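Local coordinates for protein glia-derived nexin (Homo sapiens, PDB 4DY0) that inhibits the serine proteases thrombin, trypsin and urokinase, binds heparin, and promotes neurite extension by inhibiting thrombin, at residues L6-L11 with G70-K75; S35-A40 with K74-A79; L43-L48 with V91-F96; L359-H364 with G368-M373. One frame throughout, in Å; residues are numbered along the deposited sequence.

Overall arrangement
Contacts 1 and 2, with centres about 8 Å apart, join helices and share helix 70-81: its start packs on helix 5-26, its later turns on the beginning of helix 36-47. Contact 3 sets the other end of helix 36-47 on strand 90-97 of a sheet, and contact 4 is the hairpin of strands 358-364 and 369-376. Along the chain the segments of contact 3 alternate with those of contacts 1 and 2; contact 4 follows them all. E9 OE1 of contact 1 probably hydrogen-bonds to H37 ND1 of contact 2, as do S35 OG and H37 N to L371 O and V370 O of contact 4. Contacts 3 and 4 lie farthest apart, about 20 Å between centres. Heparin sugars lie beside helix 70-81.

Contact 1 (L6-L11 with G70-K75); sequences LSLEEL and GKILKK. With SGN (2-deoxy-6-O-sulfo-2-(sulfoamino)-alpha-D-glucopyranose), chain C.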
loop_
_atom_site.group_PDB
_atom_site.type_symbol
_atom_site.label_atom_id
_atom_site.label_comp_id
_atom_site.label_asym_id
_atom_site.label_seq_id
_atom_site.Cartn_x
_atom_site.Cartn_y
_atom_site.Cartn_z
ATOM N N LEU A 6 0.980 16.584 -8.866
ATOM C CA LEU A 6 1.036 15.272 -9.505
ATOM C C LEU A 6 2.448 14.699 -9.485
ATOM O O LEU A 6 2.639 13.503 -9.260
ATOM C CB LEU A 6 0.518 15.352 -10.942
ATOM C CG LEU A 6 -0.902 15.906 -11.073
ATOM C CD1 LEU A 6 -1.305 16.018 -12.537
ATOM C CD2 LEU A 6 -1.889 15.043 -10.297
ATOM N N SER A 7 3.435 15.561 -9.720
ATOM C CA SER A 7 4.835 15.147 -9.680
ATOM C C SER A 7 5.265 14.737 -8.277
ATOM O O SER A 7 5.997 13.762 -8.100
ATOM C CB SER A 7 5.744 16.263 -10.194
ATOM O OG SER A 7 5.916 16.164 -11.594
ATOM N N LEU A 8 4.809 15.488 -7.283
ATOM C CA LEU A 8 5.160 15.210 -5.902
ATOM C C LEU A 8 4.639 13.842 -5.486
ATOM O O LEU A 8 5.344 13.071 -4.837
ATOM C CB LEU A 8 4.593 16.285 -4.979
ATOM C CG LEU A 8 5.128 16.255 -3.551
ATOM C CD1 LEU A 8 6.646 16.332 -3.578
ATOM C CD2 LEU A 8 4.538 17.401 -2.747
ATOM N N GLU A 9 3.400 13.545 -5.859
ATOM C CA GLU A 9 2.799 12.261 -5.533
ATOM C C GLU A 9 3.528 11.144 -6.261
ATOM O O GLU A 9 3.727 10.056 -5.715
ATOM C CB GLU A 9 1.320 12.247 -5.908
ATOM C CG GLU A 9 0.619 10.947 -5.573
ATOM C CD GLU A 9 0.873 10.497 -4.142
ATOM O OE1 GLU A 9 0.890 9.270 -3.901
ATOM O OE2 GLU A 9 1.063 11.367 -3.263
ATOM N N GLU A 10 3.932 11.424 -7.496
ATOM C CA GLU A 10 4.649 10.454 -8.307
ATOM C C GLU A 10 5.942 10.013 -7.626
ATOM O O GLU A 10 6.265 8.826 -7.598
ATOM C CB GLU A 10 4.946 11.037 -9.684
ATOM C CG GLU A 10 4.739 10.056 -10.814
ATOM C CD GLU A 10 4.471 10.746 -12.135
ATOM O OE1 GLU A 10 3.372 10.546 -12.699
ATOM O OE2 GLU A 10 5.355 11.494 -12.603
ATOM N N LEU A 11 6.682 10.972 -7.080
ATOM C CA LEU A 11 7.920 10.659 -6.374
ATOM C C LEU A 11 7.645 9.713 -5.212
ATOM O O LEU A 11 8.351 8.719 -5.021
ATOM C CB LEU A 11 8.589 11.939 -5.863
ATOM C CG LEU A 11 9.206 12.849 -6.930
ATOM C CD1 LEU A 11 9.586 14.199 -6.340
ATOM C CD2 LEU A 11 10.413 12.179 -7.564
ATOM N N GLY A 70 4.840 20.626 2.642
ATOM C CA GLY A 70 3.821 20.121 3.560
ATOM C C GLY A 70 2.388 20.389 3.138
ATOM O O GLY A 70 1.561 19.476 3.116
ATOM N N LYS A 71 2.090 21.643 2.808
ATOM C CA LYS A 71 0.745 22.027 2.380
ATOM C C LYS A 71 0.259 21.181 1.202
ATOM O O LYS A 71 -0.901 20.768 1.160
ATOM C CB LYS A 71 0.692 23.521 2.031
ATOM N N ILE A 72 1.152 20.919 0.250
ATOM C CA ILE A 72 0.823 20.075 -0.897
ATOM C C ILE A 72 0.588 18.628 -0.461
ATOM O O ILE A 72 -0.423 18.019 -0.810
ATOM C CB ILE A 72 1.925 20.124 -1.973
ATOM C CG1 ILE A 72 2.227 21.577 -2.358
ATOM C CG2 ILE A 72 1.508 19.334 -3.197
ATOM C CD1 ILE A 72 3.218 21.719 -3.499
ATOM N N LEU A 73 1.527 18.085 0.305
ATOM C CA LEU A 73 1.373 16.752 0.874
ATOM C C LEU A 73 0.036 16.632 1.592
ATOM O O LEU A 73 -0.688 15.651 1.421
ATOM C CB LEU A 73 2.503 16.468 1.862
ATOM C CG LEU A 73 3.734 15.704 1.376
ATOM C CD1 LEU A 73 3.857 15.729 -0.136
ATOM C CD2 LEU A 73 4.995 16.238 2.057
ATOM N N LYS A 74 -0.280 17.636 2.401
ATOM C CA LYS A 74 -1.514 17.644 3.173
ATOM C C LYS A 74 -2.741 17.606 2.265
ATOM O O LYS A 74 -3.659 16.816 2.484
ATOM C CB LYS A 74 -1.568 18.881 4.074
ATOM C CG LYS A 74 -2.762 18.913 5.004
ATOM C CD LYS A 74 -2.888 20.254 5.694
ATOM C CE LYS A 74 -4.178 20.335 6.491
ATOM N NZ LYS A 74 -4.466 21.727 6.923
ATOM N N LYS A 75 -2.748 18.465 1.250
ATOM C CA LYS A 75 -3.861 18.543 0.307
ATOM C C LYS A 75 -4.097 17.191 -0.361
ATOM O O LYS A 75 -5.240 16.754 -0.523
ATOM C CB LYS A 75 -3.591 19.621 -0.750
ATOM C CG LYS A 75 -4.818 20.065 -1.535
HETATM C C1 SGN C . -8.219 24.692 3.536
HETATM C C2 SGN C . -6.778 24.373 3.146
HETATM C C3 SGN C . -5.851 25.551 3.482
HETATM C C4 SGN C . -6.107 26.071 4.900
HETATM C C5 SGN C . -7.599 26.294 5.127
HETATM C C6 SGN C . -7.849 27.724 5.623
HETATM N N2 SGN C . -6.317 23.132 3.792
HETATM O O3 SGN C . -6.053 26.612 2.532
HETATM O O5 SGN C . -8.314 26.075 3.901
HETATM O O6 SGN C . -8.721 28.403 4.710
HETATM S S1 SGN C . -5.882 22.018 2.648
HETATM O O1S SGN C . -4.518 21.424 3.007
HETATM O O2S SGN C . -6.923 20.896 2.592
HETATM O O3S SGN C . -5.796 22.698 1.279
HETATM S S2 SGN C . -10.220 28.560 5.002
HETATM O O4S SGN C . -10.678 29.957 4.581
HETATM O O5S SGN C . -11.013 27.514 4.213
HETATM O O6S SGN C . -10.478 28.373 6.499
#
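L8 reaches from helix 5-26 to the first turns of helix 70-81 with one methyl, CD2, which lies against the CG2 branch of I72 at 3.6 Å. The two side chains meet at a slant, and I72 CB stands next, 3.9 Å from the same L8 CD2. L73 lies beside them, nearly at right angles to L8, though the modelled methyl spacing is doubtful. L8 is put in place by a first torsion that swings CG opposite the backbone N (chi1 -168°), while I72 presents CG2 rather than its longer CG1 arm. Y64 and V69 also touch L8, helping to enclose this small apolar patch. Helix-on-helix packing of this kind belongs to the helical layer of the serpin fold, and here the second helix also borders bound heparin. The sulfated sugar SGN lies beside K74 and K75, on another side of helix 70-81: K74 runs extended, its CD 3.4 Å from SGN O1S, and the backbone N of K75 stands 3.9 Å from SGN O1S. The N-sulfo group thus lies along the aliphatic length of K74, whose NZ forms a salt bridge with D113; the iduronate IDS also touches K74. On helix 5-26, the residue after L8 is anchored within its own helix, E9 OE1 being hydrogen-bonded to S13 OG.

Contact 2 (S35-A40 with K74-A79); sequences SPHGIA and KKINKA. With SGN (2-deoxy-6-O-sulfo-2-(sulfoamino)-alpha-D-glucopyranose), chain C.
H37 of helix 36-47 meets N77 and I76 of helix 70-81. From CB the side chain leaves with CG trans to the main-chain nitrogen (chi1 176°), sending the imidazole toward the second helix. ND1 bonds to E9 OE1 of helix 5-26. CD2, on the other branch of the ring, is 3.9 Å from N77 OD1. CE1, between the two nitrogens, lies 4.1 Å from I76 CG2, the methyl branch approaching the ring obliquely. NE2, at the tip, donates to N77 OD1 across 2.7 Å, with an N-H...O angle of 152°. The oxygen lies close to the ring plane, and NE2 approaches it almost straight in line with the C=O bond. Ring and amide are nevertheless turned 78° against each other. With both nitrogens engaged, rotation of the imidazole is restrained, and the nearby E9 carboxylate would probably favour a protonated ring. N77 is fixed in turn, since its ND2 bonds to V114 O. Two residues before H37, S35 is the N-cap of helix 36-47: its OG accepts from G38 N at 3.2 Å and also bonds to L371 O. The histidine therefore joins three helices, 5-26, 36-47 and 70-81, while its backbone pairs with V370 and its side chain touches A369 of strand 369-376.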
loop_
_atom_site.group_PDB
_atom_site.type_symbol
_atom_site.label_atom_id
_atom_site.label_comp_id
_atom_site.label_asym_id
_atom_site.label_seq_id
_atom_site.Cartn_x
_atom_site.Cartn_y
_atom_site.Cartn_z
ATOM N N SER A 35 1.040 -0.519 0.662
ATOM C CA SER A 35 0.486 0.766 0.260
ATOM C C SER A 35 1.621 1.710 -0.095
ATOM O O SER A 35 2.236 2.300 0.789
ATOM C CB SER A 35 -0.362 1.372 1.370
ATOM O OG SER A 35 -0.782 2.671 0.997
ATOM N N PRO A 36 1.926 1.839 -1.396
ATOM C CA PRO A 36 3.055 2.673 -1.805
ATOM C C PRO A 36 2.948 4.098 -1.274
ATOM O O PRO A 36 3.945 4.672 -0.830
ATOM C CB PRO A 36 2.962 2.658 -3.332
ATOM C CG PRO A 36 2.325 1.330 -3.641
ATOM C CD PRO A 36 1.316 1.128 -2.533
ATOM N N HIS A 37 1.750 4.667 -1.319
ATOM C CA HIS A 37 1.559 6.022 -0.822
ATOM C C HIS A 37 1.750 6.092 0.689
ATOM O O HIS A 37 2.289 7.070 1.213
ATOM C CB HIS A 37 0.178 6.553 -1.183
ATOM C CG HIS A 37 -0.100 7.906 -0.615
ATOM N ND1 HIS A 37 0.276 9.070 -1.251
ATOM C CD2 HIS A 37 -0.691 8.283 0.544
ATOM C CE1 HIS A 37 -0.086 10.105 -0.514
ATOM N NE2 HIS A 37 -0.674 9.654 0.579
ATOM N N GLY A 38 1.292 5.056 1.388
ATOM C CA GLY A 38 1.461 4.977 2.835
ATOM C C GLY A 38 2.932 4.963 3.206
ATOM O O GLY A 38 3.332 5.486 4.247
ATOM N N ILE A 39 3.743 4.356 2.350
ATOM C CA ILE A 39 5.179 4.332 2.561
ATOM C C ILE A 39 5.723 5.754 2.458
ATOM O O ILE A 39 6.516 6.191 3.291
ATOM C CB ILE A 39 5.874 3.391 1.556
ATOM C CG1 ILE A 39 5.498 1.937 1.865
ATOM C CG2 ILE A 39 7.378 3.574 1.596
ATOM C CD1 ILE A 39 6.249 0.911 1.040
ATOM N N ALA A 40 5.274 6.481 1.440
ATOM C CA ALA A 40 5.663 7.877 1.261
ATOM C C ALA A 40 5.311 8.719 2.491
ATOM O O ALA A 40 6.140 9.476 2.995
ATOM C CB ALA A 40 5.004 8.453 0.014
ATOM N N LYS A 74 -0.280 17.636 2.401
ATOM C CA LYS A 74 -1.514 17.644 3.173
ATOM C C LYS A 74 -2.741 17.606 2.265
ATOM O O LYS A 74 -3.659 16.816 2.484
ATOM C CB LYS A 74 -1.568 18.881 4.074
ATOM C CG LYS A 74 -2.762 18.913 5.004
ATOM C CD LYS A 74 -2.888 20.254 5.694
ATOM C CE LYS A 74 -4.178 20.335 6.491
ATOM N NZ LYS A 74 -4.466 21.727 6.923
ATOM N N LYS A 75 -2.748 18.465 1.250
ATOM C CA LYS A 75 -3.861 18.543 0.307
ATOM C C LYS A 75 -4.097 17.191 -0.361
ATOM O O LYS A 75 -5.240 16.754 -0.523
ATOM C CB LYS A 75 -3.591 19.621 -0.750
ATOM C CG LYS A 75 -4.818 20.065 -1.535
ATOM N N ILE A 76 -3.008 16.528 -0.738
ATOM C CA ILE A 76 -3.099 15.217 -1.366
ATOM C C ILE A 76 -3.666 14.186 -0.394
ATOM O O ILE A 76 -4.573 13.423 -0.738
ATOM C CB ILE A 76 -1.723 14.748 -1.891
ATOM C CG1 ILE A 76 -1.253 15.662 -3.022
ATOM C CG2 ILE A 76 -1.790 13.303 -2.357
ATOM C CD1 ILE A 76 0.142 15.365 -3.503
ATOM N N ASN A 77 -3.135 14.178 0.823
ATOM C CA ASN A 77 -3.567 13.231 1.847
ATOM C C ASN A 77 -5.049 13.335 2.209
ATOM O O ASN A 77 -5.736 12.320 2.331
ATOM C CB ASN A 77 -2.703 13.370 3.100
ATOM C CG ASN A 77 -1.338 12.729 2.938
ATOM O OD1 ASN A 77 -1.186 11.749 2.205
ATOM N ND2 ASN A 77 -0.339 13.275 3.625
ATOM N N LYS A 78 -5.538 14.558 2.389
ATOM C CA LYS A 78 -6.945 14.761 2.722
ATOM C C LYS A 78 -7.836 14.426 1.532
ATOM O O LYS A 78 -8.956 13.952 1.701
ATOM C CB LYS A 78 -7.201 16.194 3.207
ATOM C CG LYS A 78 -6.649 16.487 4.602
ATOM C CD LYS A 78 -7.230 17.773 5.189
ATOM N N ALA A 79 -7.324 14.665 0.329
ATOM C CA ALA A 79 -8.074 14.388 -0.893
ATOM C C ALA A 79 -8.259 12.881 -1.118
ATOM O O ALA A 79 -9.246 12.449 -1.716
ATOM C CB ALA A 79 -7.383 15.038 -2.095
HETATM C C1 SGN C . -8.219 24.692 3.536
HETATM C C2 SGN C . -6.778 24.373 3.146
HETATM C C3 SGN C . -5.851 25.551 3.482
HETATM C C4 SGN C . -6.107 26.071 4.900
HETATM C C5 SGN C . -7.599 26.294 5.127
HETATM C C6 SGN C . -7.849 27.724 5.623
HETATM N N2 SGN C . -6.317 23.132 3.792
HETATM O O3 SGN C . -6.053 26.612 2.532
HETATM O O5 SGN C . -8.314 26.075 3.901
HETATM O O6 SGN C . -8.721 28.403 4.710
HETATM S S1 SGN C . -5.882 22.018 2.648
HETATM O O1S SGN C . -4.518 21.424 3.007
HETATM O O2S SGN C . -6.923 20.896 2.592
HETATM O O3S SGN C . -5.796 22.698 1.279
HETATM S S2 SGN C . -10.220 28.560 5.002
HETATM O O4S SGN C . -10.678 29.957 4.581
HETATM O O5S SGN C . -11.013 27.514 4.213
HETATM O O6S SGN C . -10.478 28.373 6.499
#

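Contact 3 (L43-L48 with V91-F96); sequences LGMLQL and VANAVF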
loop_
_atom_site.group_PDB
_atom_site.type_symbol
_atom_site.label_atom_id
_atom_site.label_comp_id
_atom_site.label_asym_id
_atom_site.label_seq_id
_atom_site.Cartn_x
_atom_site.Cartn_y
_atom_site.Cartn_z
ATOM N N LEU A 43 7.545 7.998 5.514
ATOM C CA LEU A 43 8.860 8.616 5.412
ATOM C C LEU A 43 8.771 10.113 5.720
ATOM O O LEU A 43 9.664 10.679 6.347
ATOM C CB LEU A 43 9.482 8.373 4.032
ATOM C CG LEU A 43 9.875 6.929 3.668
ATOM C CD1 LEU A 43 10.365 6.834 2.223
ATOM C CD2 LEU A 43 10.934 6.373 4.621
ATOM N N GLY A 44 7.690 10.750 5.282
ATOM C CA GLY A 44 7.451 12.155 5.604
ATOM C C GLY A 44 7.312 12.364 7.103
ATOM O O GLY A 44 7.934 13.257 7.683
ATOM N N MET A 45 6.494 11.528 7.732
ATOM C CA MET A 45 6.333 11.547 9.176
ATOM C C MET A 45 7.686 11.543 9.880
ATOM O O MET A 45 7.945 12.379 10.743
ATOM C CB MET A 45 5.493 10.349 9.624
ATOM C CG MET A 45 4.009 10.501 9.306
ATOM S SD MET A 45 3.125 8.938 9.100
ATOM C CE MET A 45 3.727 8.017 10.508
ATOM N N LEU A 46 8.546 10.603 9.502
ATOM C CA LEU A 46 9.877 10.487 10.097
ATOM C C LEU A 46 10.795 11.653 9.727
ATOM O O LEU A 46 11.686 12.012 10.491
ATOM C CB LEU A 46 10.536 9.167 9.686
ATOM C CG LEU A 46 9.918 7.893 10.260
ATOM C CD1 LEU A 46 10.635 6.675 9.729
ATOM C CD2 LEU A 46 9.975 7.922 11.772
ATOM N N GLN A 47 10.592 12.240 8.553
ATOM C CA GLN A 47 11.445 13.344 8.136
ATOM C C GLN A 47 11.225 14.557 9.043
ATOM O O GLN A 47 12.146 15.328 9.301
ATOM C CB GLN A 47 11.194 13.713 6.678
ATOM C CG GLN A 47 12.446 14.177 5.962
ATOM C CD GLN A 47 12.146 14.984 4.717
ATOM O OE1 GLN A 47 11.791 16.161 4.800
ATOM N NE2 GLN A 47 12.299 14.359 3.553
ATOM N N LEU A 48 9.995 14.701 9.526
ATOM C CA LEU A 48 9.623 15.775 10.437
ATOM C C LEU A 48 10.472 15.800 11.704
ATOM O O LEU A 48 10.648 16.855 12.314
ATOM C CB LEU A 48 8.147 15.636 10.819
ATOM C CG LEU A 48 7.094 16.552 10.181
ATOM C CD1 LEU A 48 7.569 17.194 8.888
ATOM C CD2 LEU A 48 5.792 15.781 9.971
ATOM N N VAL A 91 -7.343 5.164 6.662
ATOM C CA VAL A 91 -5.912 5.175 6.936
ATOM C C VAL A 91 -5.628 5.539 8.387
ATOM O O VAL A 91 -6.137 6.535 8.900
ATOM C CB VAL A 91 -5.177 6.174 6.026
ATOM C CG1 VAL A 91 -3.678 6.107 6.270
ATOM C CG2 VAL A 91 -5.499 5.890 4.566
ATOM N N ALA A 92 -4.814 4.727 9.047
ATOM C CA ALA A 92 -4.440 4.991 10.426
ATOM C C ALA A 92 -2.934 5.115 10.532
ATOM O O ALA A 92 -2.203 4.158 10.272
ATOM C CB ALA A 92 -4.947 3.888 11.336
ATOM N N ASN A 93 -2.471 6.302 10.907
ATOM C CA ASN A 93 -1.046 6.552 11.063
ATOM C C ASN A 93 -0.700 6.923 12.500
ATOM O O ASN A 93 -1.353 7.771 13.104
ATOM C CB ASN A 93 -0.584 7.645 10.097
ATOM C CG ASN A 93 -0.547 7.171 8.657
ATOM O OD1 ASN A 93 -0.256 6.008 8.383
ATOM N ND2 ASN A 93 -0.837 8.072 7.729
ATOM N N ALA A 94 0.328 6.284 13.046
ATOM C CA ALA A 94 0.723 6.548 14.423
ATOM C C ALA A 94 2.219 6.384 14.652
ATOM O O ALA A 94 2.854 5.467 14.116
ATOM C CB ALA A 94 -0.054 5.655 15.378
ATOM N N VAL A 95 2.776 7.293 15.446
ATOM C CA VAL A 95 4.134 7.155 15.942
ATOM C C VAL A 95 4.057 6.822 17.423
ATOM O O VAL A 95 3.693 7.674 18.243
ATOM C CB VAL A 95 4.947 8.447 15.761
ATOM C CG1 VAL A 95 6.337 8.281 16.354
ATOM C CG2 VAL A 95 5.036 8.814 14.290
ATOM N N PHE A 96 4.377 5.577 17.762
ATOM C CA PHE A 96 4.336 5.132 19.149
ATOM C C PHE A 96 5.687 5.324 19.808
ATOM O O PHE A 96 6.686 4.749 19.376
ATOM C CB PHE A 96 3.898 3.673 19.242
ATOM C CG PHE A 96 2.466 3.457 18.873
ATOM C CD1 PHE A 96 2.120 3.056 17.593
ATOM C CD2 PHE A 96 1.461 3.671 19.800
ATOM C CE1 PHE A 96 0.794 2.862 17.247
ATOM C CE2 PHE A 96 0.136 3.478 19.459
ATOM C CZ PHE A 96 -0.198 3.071 18.176
#
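M45 extends from helix 36-47 onto strand 90-97 and settles between N93 and V95, two residues whose side chains point from the same face of the strand. The thioether does the touching. Its SD lies across N93 at a slant, 4.1 Å from N93 CB and equally 4.1 Å from N93 CG, meeting the root of the amide group rather than its polar end. The chain bends about the CG-SD bond (chi3 46°), which carries the CE methyl along the strand to V95, where CE comes to 4.1 Å from V95 CG2. M45 and V95 run past one another in opposite senses, so the methionine's end lies alongside the valine branch. With CG1 anti to N (chi1 177°), CG2 is the V95 methyl on the M45 side. The spacing throughout is that of relaxed van der Waals packing. The amide of N93 is occupied elsewhere: OD1 accepts from N166 ND2 on the adjacent strand 162-170, and ND2 makes a weak bond to F115 O. Those partners hold the amide while SD packs at its base. L164, F115 and C117 also touch M45, enclosing the methionine from neighbouring strands and helix 105-115. Strand 90-97 lies between strands 117-121 and 162-170 in the large central sheet of the serpin fold, beta-sheet A, and M45 is one of the side chains through which helix 36-47 packs on it.

Contact 4 (L359-H364 with G368-M373); sequences LFFIRH and GAVLFM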
loop_
_atom_site.group_PDB
_atom_site.type_symbol
_atom_site.label_atom_id
_atom_site.label_comp_id
_atom_site.label_asym_id
_atom_site.label_seq_id
_atom_site.Cartn_x
_atom_site.Cartn_y
_atom_site.Cartn_z
ATOM N N LEU A 359 -1.110 -9.338 -10.269
ATOM C CA LEU A 359 -0.745 -8.079 -9.647
ATOM C C LEU A 359 -1.955 -7.158 -9.662
ATOM O O LEU A 359 -2.740 -7.176 -10.606
ATOM C CB LEU A 359 0.387 -7.421 -10.433
ATOM C CG LEU A 359 0.923 -6.107 -9.864
ATOM C CD1 LEU A 359 2.028 -6.394 -8.869
ATOM C CD2 LEU A 359 1.434 -5.213 -10.979
ATOM N N PHE A 360 -2.111 -6.345 -8.625
ATOM C CA PHE A 360 -3.173 -5.357 -8.646
ATOM C C PHE A 360 -2.760 -4.049 -7.996
ATOM O O PHE A 360 -1.941 -4.036 -7.070
ATOM C CB PHE A 360 -4.463 -5.906 -8.024
ATOM C CG PHE A 360 -4.473 -5.903 -6.526
ATOM C CD1 PHE A 360 -4.157 -7.047 -5.815
ATOM C CD2 PHE A 360 -4.829 -4.758 -5.822
ATOM C CE1 PHE A 360 -4.179 -7.046 -4.423
ATOM C CE2 PHE A 360 -4.853 -4.751 -4.438
ATOM C CZ PHE A 360 -4.529 -5.894 -3.737
ATOM N N PHE A 361 -3.316 -2.955 -8.513
ATOM C CA PHE A 361 -3.141 -1.628 -7.941
ATOM C C PHE A 361 -4.496 -1.094 -7.526
ATOM O O PHE A 361 -5.510 -1.424 -8.133
ATOM C CB PHE A 361 -2.591 -0.651 -8.984
ATOM C CG PHE A 361 -1.173 -0.897 -9.381
ATOM C CD1 PHE A 361 -0.878 -1.519 -10.582
ATOM C CD2 PHE A 361 -0.129 -0.475 -8.574
ATOM C CE1 PHE A 361 0.434 -1.734 -10.962
ATOM C CE2 PHE A 361 1.182 -0.685 -8.945
ATOM C CZ PHE A 361 1.466 -1.318 -10.142
ATOM N N ILE A 362 -4.503 -0.248 -6.506
ATOM C CA ILE A 362 -5.643 0.602 -6.225
ATOM C C ILE A 362 -5.151 2.032 -6.394
ATOM O O ILE A 362 -4.245 2.468 -5.688
ATOM C CB ILE A 362 -6.193 0.396 -4.796
ATOM C CG1 ILE A 362 -6.742 -1.017 -4.638
ATOM C CG2 ILE A 362 -7.296 1.408 -4.493
ATOM C CD1 ILE A 362 -7.982 -1.263 -5.460
ATOM N N ARG A 363 -5.739 2.754 -7.340
ATOM C CA ARG A 363 -5.251 4.077 -7.698
ATOM C C ARG A 363 -6.283 5.169 -7.419
ATOM O O ARG A 363 -7.466 5.013 -7.726
ATOM C CB ARG A 363 -4.867 4.089 -9.177
ATOM C CG ARG A 363 -4.120 5.321 -9.642
ATOM C CD ARG A 363 -3.554 5.091 -11.041
ATOM N NE ARG A 363 -2.711 6.195 -11.486
ATOM C CZ ARG A 363 -3.144 7.218 -12.217
ATOM N NH1 ARG A 363 -2.308 8.184 -12.578
ATOM N NH2 ARG A 363 -4.417 7.276 -12.585
ATOM N N HIS A 364 -5.826 6.266 -6.826
ATOM C CA HIS A 364 -6.631 7.470 -6.706
ATOM C C HIS A 364 -6.266 8.350 -7.893
ATOM O O HIS A 364 -5.214 8.987 -7.910
ATOM C CB HIS A 364 -6.344 8.182 -5.384
ATOM C CG HIS A 364 -7.238 9.353 -5.116
ATOM N ND1 HIS A 364 -6.820 10.659 -5.270
ATOM C CD2 HIS A 364 -8.524 9.417 -4.698
ATOM C CE1 HIS A 364 -7.812 11.476 -4.961
ATOM N NE2 HIS A 364 -8.858 10.748 -4.612
ATOM N N GLY A 368 -3.220 10.678 -8.632
ATOM C CA GLY A 368 -2.284 9.688 -9.146
ATOM C C GLY A 368 -1.706 8.806 -8.049
ATOM O O GLY A 368 -0.864 7.957 -8.312
ATOM N N ALA A 369 -2.162 8.997 -6.813
ATOM C CA ALA A 369 -1.626 8.234 -5.688
ATOM C C ALA A 369 -1.935 6.753 -5.827
ATOM O O ALA A 369 -3.062 6.375 -6.139
ATOM C CB ALA A 369 -2.166 8.763 -4.372
ATOM N N VAL A 370 -0.928 5.917 -5.598
ATOM C CA VAL A 370 -1.123 4.472 -5.596
ATOM C C VAL A 370 -1.365 4.014 -4.168
ATOM O O VAL A 370 -0.425 3.851 -3.391
ATOM C CB VAL A 370 0.096 3.731 -6.179
ATOM C CG1 VAL A 370 -0.189 2.241 -6.283
ATOM C CG2 VAL A 370 0.453 4.304 -7.549
ATOM N N LEU A 371 -2.633 3.821 -3.823
ATOM C CA LEU A 371 -3.024 3.491 -2.457
ATOM C C LEU A 371 -2.692 2.044 -2.095
ATOM O O LEU A 371 -2.325 1.752 -0.958
ATOM C CB LEU A 371 -4.516 3.760 -2.262
ATOM C CG LEU A 371 -4.993 5.103 -2.826
ATOM C CD1 LEU A 371 -6.493 5.282 -2.646
ATOM C CD2 LEU A 371 -4.236 6.253 -2.188
ATOM N N PHE A 372 -2.826 1.145 -3.066
ATOM C CA PHE A 372 -2.540 -0.268 -2.851
ATOM C C PHE A 372 -1.719 -0.820 -3.997
ATOM O O PHE A 372 -1.918 -0.450 -5.160
ATOM C CB PHE A 372 -3.828 -1.091 -2.790
ATOM C CG PHE A 372 -4.566 -0.997 -1.489
ATOM C CD1 PHE A 372 -5.364 0.102 -1.202
ATOM C CD2 PHE A 372 -4.504 -2.029 -0.570
ATOM C CE1 PHE A 372 -6.066 0.177 -0.012
ATOM C CE2 PHE A 372 -5.205 -1.958 0.624
ATOM C CZ PHE A 372 -5.986 -0.852 0.903
ATOM N N MET A 373 -0.809 -1.724 -3.662
ATOM C CA MET A 373 -0.132 -2.537 -4.654
ATOM C C MET A 373 0.010 -3.939 -4.074
ATOM O O MET A 373 0.487 -4.112 -2.948
ATOM C CB MET A 373 1.233 -1.950 -4.996
ATOM C CG MET A 373 1.950 -2.683 -6.117
ATOM S SD MET A 373 3.432 -1.812 -6.647
ATOM C CE MET A 373 3.879 -2.753 -8.111
HETATM O O HOH W 1 -0.271 6.504 -10.619
#
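F361 and M373 run alongside each other in the same direction at the apolar centre of the antiparallel hairpin formed by strands 358-364 and 369-376, part of the serpin's beta-sheet B. The extended M373 chain passes along the ring obliquely: SD is 3.4 Å from F361 CE2 and 4.6 Å from the ring centroid, a Met-aromatic contact. Its CE continues to L359 CD1, while V370 CG1 meets the edge of the F361 ring at CD2 (3.6 Å). On the other face of the sheet I362 and F372 keep each other company, CB to CB at 3.4 Å. I362 CG1 lies beside its own backbone N (chi1 -65°), which places it 3.5 Å from F372 CB. Farther out, a classic beta bulge shifts the register between I362 and R363, with L371 and F372 both opposite I362. I362 O consequently accepts two bonds, from L371 N at 2.8 Å nearly in line with the carbonyl, and from F372 N at 3.3 Å within the plane of the carbonyl, where a lone pair points. I362 N returns a bond to F372 O. At the polar end H364 N donates to A369 O, and the H364 ring is held by T367 and N85. R363 NH2 bonds to N365, while G368 CA lies over one face of the guanidinium. A water in the guanidinium plane accepts from R363 NE at 2.6 Å and donates to G368 O.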